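Aminopeptidase N family protein (Idiomarina loihiensis L2TR, PDB 4FGM) is a zinc-binding protein of the M61 peptidase family that probably acts as an aminopeptidase, removing residues from the N-terminal end of peptides. Local coordinates at residues L20-T25 with W72-S77; E301-Y306 with F356-K361. All coordinates share one frame; numbering follows the deposited sequence.

Interaction 1 of 2, residues L20-T25 with W72-S77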
loop_
_atom_site.group_PDB
_atom_site.type_symbol
_atom_site.label_atom_id
_atom_site.label_comp_id
_atom_site.label_asym_id
_atom_site.label_seq_id
_atom_site.Cartn_x
_atom_site.Cartn_y
_atom_site.Cartn_z
ATOM N N LEU A 20 5.529 -4.327 30.700
ATOM C CA LEU A 20 6.140 -5.515 30.149
ATOM C C LEU A 20 6.693 -6.306 31.329
ATOM O O LEU A 20 7.465 -5.774 32.132
ATOM C CB LEU A 20 7.255 -5.081 29.194
ATOM C CG LEU A 20 8.281 -6.095 28.725
ATOM C CD1 LEU A 20 7.616 -7.166 27.904
ATOM C CD2 LEU A 20 9.325 -5.377 27.909
ATOM N N THR A 21 6.285 -7.563 31.447
ATOM C CA THR A 21 6.754 -8.387 32.548
ATOM C C THR A 21 7.588 -9.583 32.093
ATOM O O THR A 21 7.101 -10.492 31.415
ATOM C CB THR A 21 5.567 -8.864 33.397
ATOM O OG1 THR A 21 4.791 -7.725 33.787
ATOM C CG2 THR A 21 6.057 -9.580 34.652
ATOM N N ILE A 22 8.858 -9.565 32.478
ATOM C CA ILE A 22 9.783 -10.626 32.118
ATOM C C ILE A 22 10.037 -11.490 33.341
ATOM O O ILE A 22 10.635 -11.024 34.314
ATOM C CB ILE A 22 11.115 -10.037 31.627
ATOM C CG1 ILE A 22 10.841 -8.959 30.574
ATOM C CG2 ILE A 22 11.980 -11.142 31.048
ATOM C CD1 ILE A 22 11.977 -7.979 30.387
ATOM N N GLU A 23 9.571 -12.738 33.288
ATOM C CA GLU A 23 9.715 -13.688 34.394
ATOM C C GLU A 23 11.177 -13.882 34.775
ATOM O O GLU A 23 11.530 -13.865 35.955
ATOM C CB GLU A 23 9.090 -15.035 34.006
ATOM C CG GLU A 23 9.156 -16.128 35.073
ATOM C CD GLU A 23 8.337 -15.804 36.312
ATOM O OE1 GLU A 23 7.513 -14.864 36.254
ATOM O OE2 GLU A 23 8.508 -16.499 37.340
ATOM N N GLN A 24 12.021 -14.065 33.766
ATOM C CA GLN A 24 13.447 -14.242 33.986
ATOM C C GLN A 24 14.270 -13.477 32.951
ATOM O O GLN A 24 14.202 -13.757 31.750
ATOM C CB GLN A 24 13.822 -15.722 33.934
ATOM C CG GLN A 24 15.269 -15.979 34.302
ATOM C CD GLN A 24 15.575 -17.447 34.479
ATOM O OE1 GLN A 24 15.641 -18.203 33.509
ATOM N NE2 GLN A 24 15.755 -17.864 35.728
ATOM N N THR A 25 15.047 -12.512 33.428
ATOM C CA THR A 25 15.891 -11.710 32.558
ATOM C C THR A 25 17.289 -12.315 32.551
ATOM O O THR A 25 17.640 -13.068 33.457
ATOM C CB THR A 25 15.978 -10.259 33.064
ATOM O OG1 THR A 25 16.557 -10.239 34.373
ATOM C CG2 THR A 25 14.590 -9.639 33.131
ATOM N N TRP A 72 17.322 -0.594 25.163
ATOM C CA TRP A 72 17.538 -0.344 26.583
ATOM C C TRP A 72 18.238 -1.535 27.229
ATOM O O TRP A 72 18.116 -2.670 26.754
ATOM C CB TRP A 72 16.200 -0.101 27.290
ATOM C CG TRP A 72 15.576 1.226 26.999
ATOM C CD1 TRP A 72 15.642 2.350 27.767
ATOM C CD2 TRP A 72 14.801 1.571 25.849
ATOM N NE1 TRP A 72 14.952 3.377 27.168
ATOM C CE2 TRP A 72 14.424 2.924 25.988
ATOM C CE3 TRP A 72 14.383 0.865 24.714
ATOM C CZ2 TRP A 72 13.654 3.588 25.034
ATOM C CZ3 TRP A 72 13.617 1.525 23.764
ATOM C CH2 TRP A 72 13.258 2.874 23.933
ATOM N N GLN A 73 18.968 -1.271 28.312
ATOM C CA GLN A 73 19.671 -2.326 29.040
ATOM C C GLN A 73 19.285 -2.268 30.518
ATOM O O GLN A 73 19.417 -1.222 31.165
ATOM C CB GLN A 73 21.181 -2.172 28.886
ATOM C CG GLN A 73 21.973 -3.351 29.436
ATOM C CD GLN A 73 23.464 -3.238 29.164
ATOM O OE1 GLN A 73 24.130 -2.315 29.638
ATOM N NE2 GLN A 73 23.995 -4.180 28.397
ATOM N N LEU A 74 18.799 -3.394 31.037
ATOM C CA LEU A 74 18.356 -3.505 32.428
ATOM C C LEU A 74 19.464 -3.943 33.372
ATOM O O LEU A 74 20.364 -4.690 32.983
ATOM C CB LEU A 74 17.221 -4.528 32.547
ATOM C CG LEU A 74 15.865 -4.292 31.888
ATOM C CD1 LEU A 74 15.089 -5.597 31.887
ATOM C CD2 LEU A 74 15.097 -3.198 32.630
ATOM N N ALA A 75 19.392 -3.485 34.617
ATOM C CA ALA A 75 20.373 -3.895 35.609
ATOM C C ALA A 75 20.025 -5.355 35.923
ATOM O O ALA A 75 18.893 -5.793 35.690
ATOM C CB ALA A 75 20.254 -3.036 36.857
ATOM N N ARG A 76 20.999 -6.106 36.429
ATOM C CA ARG A 76 20.797 -7.513 36.774
ATOM C C ARG A 76 19.751 -7.705 37.864
ATOM O O ARG A 76 19.595 -6.858 38.747
ATOM C CB ARG A 76 22.102 -8.128 37.271
ATOM C CG ARG A 76 23.182 -8.280 36.235
ATOM C CD ARG A 76 24.514 -8.568 36.908
ATOM N NE ARG A 76 25.546 -8.896 35.932
ATOM C CZ ARG A 76 25.597 -10.043 35.265
ATOM N NH1 ARG A 76 24.673 -10.975 35.476
ATOM N NH2 ARG A 76 26.562 -10.256 34.381
ATOM N N SER A 77 19.044 -8.828 37.813
ATOM C CA SER A 77 18.047 -9.120 38.827
ATOM C C SER A 77 17.781 -10.612 38.911
ATOM O O SER A 77 17.732 -11.294 37.893
ATOM C CB SER A 77 16.745 -8.381 38.530
ATOM O OG SER A 77 15.753 -8.723 39.489
#

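Interaction 2 of 2, residues E301-Y306 with F356-K361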
loop_
_atom_site.group_PDB
_atom_site.type_symbol
_atom_site.label_atom_id
_atom_site.label_comp_id
_atom_site.label_asym_id
_atom_site.label_seq_id
_atom_site.Cartn_x
_atom_site.Cartn_y
_atom_site.Cartn_z
ATOM N N GLU A 301 15.180 -7.269 -4.028
ATOM C CA GLU A 301 14.726 -6.773 -5.323
ATOM C C GLU A 301 13.436 -7.455 -5.745
ATOM O O GLU A 301 12.968 -7.249 -6.865
ATOM C CB GLU A 301 15.778 -7.057 -6.393
ATOM C CG GLU A 301 15.979 -8.555 -6.650
ATOM C CD GLU A 301 16.920 -8.838 -7.803
ATOM O OE1 GLU A 301 18.065 -8.333 -7.783
ATOM O OE2 GLU A 301 16.510 -9.570 -8.729
ATOM N N GLN A 302 12.857 -8.257 -4.855
ATOM C CA GLN A 302 11.648 -8.999 -5.189
ATOM C C GLN A 302 10.290 -8.297 -5.079
ATOM O O GLN A 302 9.255 -8.911 -5.352
ATOM C CB GLN A 302 11.620 -10.291 -4.375
ATOM C CG GLN A 302 12.785 -11.219 -4.686
ATOM C CD GLN A 302 12.790 -12.462 -3.825
ATOM O OE1 GLN A 302 11.785 -13.167 -3.722
ATOM N NE2 GLN A 302 13.928 -12.745 -3.206
ATOM N N LEU A 303 10.269 -7.024 -4.696
ATOM C CA LEU A 303 8.992 -6.326 -4.580
ATOM C C LEU A 303 8.261 -6.195 -5.918
ATOM O O LEU A 303 7.067 -5.892 -5.945
ATOM C CB LEU A 303 9.187 -4.953 -3.943
ATOM C CG LEU A 303 9.677 -4.988 -2.487
ATOM C CD1 LEU A 303 9.670 -3.576 -1.916
ATOM C CD2 LEU A 303 8.781 -5.896 -1.649
ATOM N N TRP A 304 8.962 -6.431 -7.026
ATOM C CA TRP A 304 8.324 -6.353 -8.343
ATOM C C TRP A 304 7.297 -7.474 -8.411
ATOM O O TRP A 304 6.297 -7.395 -9.129
ATOM C CB TRP A 304 9.345 -6.548 -9.473
ATOM C CG TRP A 304 9.977 -7.922 -9.517
ATOM C CD1 TRP A 304 11.165 -8.303 -8.942
ATOM C CD2 TRP A 304 9.457 -9.091 -10.166
ATOM N NE1 TRP A 304 11.412 -9.630 -9.198
ATOM C CE2 TRP A 304 10.383 -10.139 -9.943
ATOM C CE3 TRP A 304 8.302 -9.355 -10.914
ATOM C CZ2 TRP A 304 10.189 -11.428 -10.444
ATOM C CZ3 TRP A 304 8.109 -10.642 -11.416
ATOM C CH2 TRP A 304 9.049 -11.662 -11.176
ATOM N N PHE A 305 7.562 -8.531 -7.655
ATOM C CA PHE A 305 6.674 -9.674 -7.626
ATOM C C PHE A 305 5.669 -9.548 -6.481
ATOM O O PHE A 305 4.452 -9.641 -6.687
ATOM C CB PHE A 305 7.504 -10.965 -7.498
ATOM C CG PHE A 305 6.676 -12.208 -7.308
ATOM C CD1 PHE A 305 6.284 -12.619 -6.026
ATOM C CD2 PHE A 305 6.262 -12.952 -8.409
ATOM C CE1 PHE A 305 5.489 -13.757 -5.849
ATOM C CE2 PHE A 305 5.468 -14.090 -8.249
ATOM C CZ PHE A 305 5.078 -14.497 -6.963
ATOM N N TYR A 306 6.176 -9.315 -5.279
ATOM C CA TYR A 306 5.307 -9.205 -4.118
ATOM C C TYR A 306 4.364 -8.010 -4.145
ATOM O O TYR A 306 3.272 -8.061 -3.580
ATOM C CB TYR A 306 6.157 -9.252 -2.847
ATOM C CG TYR A 306 6.651 -10.655 -2.622
ATOM C CD1 TYR A 306 5.751 -11.678 -2.302
ATOM C CD2 TYR A 306 7.981 -10.997 -2.850
ATOM C CE1 TYR A 306 6.163 -13.005 -2.226
ATOM C CE2 TYR A 306 8.404 -12.326 -2.780
ATOM C CZ TYR A 306 7.485 -13.325 -2.471
ATOM O OH TYR A 306 7.870 -14.643 -2.445
ATOM N N PHE A 356 14.926 -2.854 -4.631
ATOM C CA PHE A 356 16.113 -2.885 -3.792
ATOM C C PHE A 356 16.282 -1.594 -2.995
ATOM O O PHE A 356 16.608 -1.633 -1.814
ATOM C CB PHE A 356 17.354 -3.146 -4.673
ATOM C CG PHE A 356 18.613 -3.415 -3.891
ATOM C CD1 PHE A 356 19.405 -2.367 -3.431
ATOM C CD2 PHE A 356 18.984 -4.719 -3.579
ATOM C CE1 PHE A 356 20.546 -2.613 -2.662
ATOM C CE2 PHE A 356 20.119 -4.978 -2.814
ATOM C CZ PHE A 356 20.904 -3.923 -2.355
ATOM N N LEU A 357 16.061 -0.456 -3.645
ATOM C CA LEU A 357 16.201 0.842 -2.999
ATOM C C LEU A 357 14.863 1.423 -2.538
ATOM O O LEU A 357 14.690 2.644 -2.504
ATOM C CB LEU A 357 16.877 1.837 -3.950
ATOM C CG LEU A 357 18.403 1.938 -4.081
ATOM C CD1 LEU A 357 19.093 0.952 -3.164
ATOM C CD2 LEU A 357 18.798 1.707 -5.535
ATOM N N ALA A 358 13.916 0.565 -2.177
ATOM C CA ALA A 358 12.619 1.060 -1.728
ATOM C C ALA A 358 12.793 2.004 -0.543
ATOM O O ALA A 358 12.122 3.037 -0.458
ATOM C CB ALA A 358 11.712 -0.097 -1.349
ATOM N N TRP A 359 13.720 1.650 0.346
ATOM C CA TRP A 359 14.010 2.416 1.556
ATOM C C TRP A 359 14.373 3.879 1.344
ATOM O O TRP A 359 14.150 4.710 2.221
ATOM C CB TRP A 359 15.140 1.746 2.337
ATOM C CG TRP A 359 14.911 0.298 2.559
ATOM C CD1 TRP A 359 15.262 -0.725 1.724
ATOM C CD2 TRP A 359 14.207 -0.297 3.653
ATOM N NE1 TRP A 359 14.816 -1.922 2.230
ATOM C CE2 TRP A 359 14.165 -1.690 3.412
ATOM C CE3 TRP A 359 13.605 0.213 4.815
ATOM C CZ2 TRP A 359 13.538 -2.587 4.293
ATOM C CZ3 TRP A 359 12.982 -0.680 5.694
ATOM C CH2 TRP A 359 12.956 -2.067 5.423
ATOM N N THR A 360 14.940 4.194 0.189
ATOM C CA THR A 360 15.340 5.561 -0.101
ATOM C C THR A 360 14.689 6.119 -1.363
ATOM O O THR A 360 13.872 7.042 -1.305
ATOM C CB THR A 360 16.862 5.652 -0.259
ATOM O OG1 THR A 360 17.293 4.690 -1.231
ATOM C CG2 THR A 360 17.553 5.371 1.066
ATOM N N LYS A 361 15.054 5.551 -2.504
ATOM C CA LYS A 361 14.525 6.004 -3.782
ATOM C C LYS A 361 13.009 6.045 -3.873
ATOM O O LYS A 361 12.445 7.005 -4.388
ATOM C CB LYS A 361 15.075 5.136 -4.907
ATOM C CG LYS A 361 16.533 5.389 -5.193
ATOM C CD LYS A 361 16.738 6.700 -5.921
ATOM C CE LYS A 361 18.194 6.851 -6.348
ATOM N NZ LYS A 361 18.402 8.056 -7.195
#

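Interaction 1 of 2, residues L20-T25 with W72-S77
Ile22, the last strand residue of 20-25, meets Leu74 by its outermost methyl: Ile22 CD1 lies 4.2 Å from Leu74 CD1, the two side chains reaching toward each other tip to tip. In Ile22 the CG1 branch stands anti to the carbonyl carbon (chi1 -49°), which sends the longer arm across to the other segment, while Ile22 CG2 lies 3.7 Å from Thr25 CG2 within the same segment. Branching at CB favours the extended backbone, and the CG1-CD1 arm reaches a strand that does not pair with this one. After Ile22 the chain turns through Glu23 and Gln24, whose exposed polar side chains suit a surface turn, and comes back inward at Thr25. This residue has two different branches to offer. Its methyl, Thr25 CG2, lies 4.3 Å from Leu74 CD1, so one leucine methyl serves both Ile22 and Thr25; unbranched at CB, Leu74 can extend this far from its strand into the buried site. The hydroxyl is turned toward Ser77, but at 3.9 Å Thr25 OG1 is too far from Ser77 O for a hydrogen bond. Here the backbones are closest, with CA of Thr25 and CA of Ser77 7.1 Å apart. The hydroxyl of Ser77 is engaged elsewhere, by Ser57 and the carbonyl of His79, while Arg76 forms a salt bridge with Asp27. Leu31 of strand 30-32 packs against both Ile22 and Leu74, and Val81 of strand 81-91 against both Thr25 and Leu74, enlarging the apolar cluster. The contact thus bridges the end of strand 15-22, which pairs antiparallel with 81-91, and the end of strand 71-74, which lies between strands 30-32 and 60-68 in the N-terminal beta-rich region.

Interaction 2 of 2, residues E301-Y306 with F356-K361
Glu301 and Phe356 bring the two backbones together, their CA atoms 4.4 Å apart and Glu301 CA only 4.0 Å from Phe356 N, before the chains diverge into the short helices 303-306 and 358-362. Beyond this point the touch passes to side chains: Leu303 CD1 rests 4.1 Å from Ala358 CB. With CG anti to the carbonyl carbon (chi1 -65°), the leucine spans the widening gap, and the single methyl of alanine lets helix 358-362 begin close by. The carboxylate of Glu301 is turned to another task, as OE2 is hydrogen-bonded to Tyr445 OH, and the ring of Phe356 stacks on Tyr299, a use for an aromatic side chain that is otherwise largely exposed. Within 301-306, Gln302 O accepts from both Phe305 N, at 2.9 Å, and Tyr306 N, at 3.1 Å, which closes the single turn of helix 303-306. Leu303 also lies against Glu307, a zinc ligand, with its side chain about 8 Å from the zinc ion and about 7 Å from the bound maleic acid. Across the contact there are thus only van der Waals touches, apolar at Leu303 and Ala358 and backbone to backbone at Glu301 and Phe356, and they place an uncharged, non-coordinating side chain beside the zinc ligand.

Overall arrangement
Read from the N terminus, interaction 1 closes first: leaving 20-25, the chain passes through 46 residues, with strands but no helices, before 72-77 returns to it. Interaction 2 opens much later, and its intervening 49 residues, mostly helical, run from 301-306 to 356-361. The two loops follow one another in series, neither nesting nor crossing. Their centres are 37 Å apart and their nearest atoms about 18 Å apart, so they do not touch. Interaction 1 joins strand ends in the beta-rich M61 N-terminal part, away from the zinc and maleic acid sites, whereas interaction 2 joins short helical turns in the M61 peptidase part of the chain, next to the zinc site.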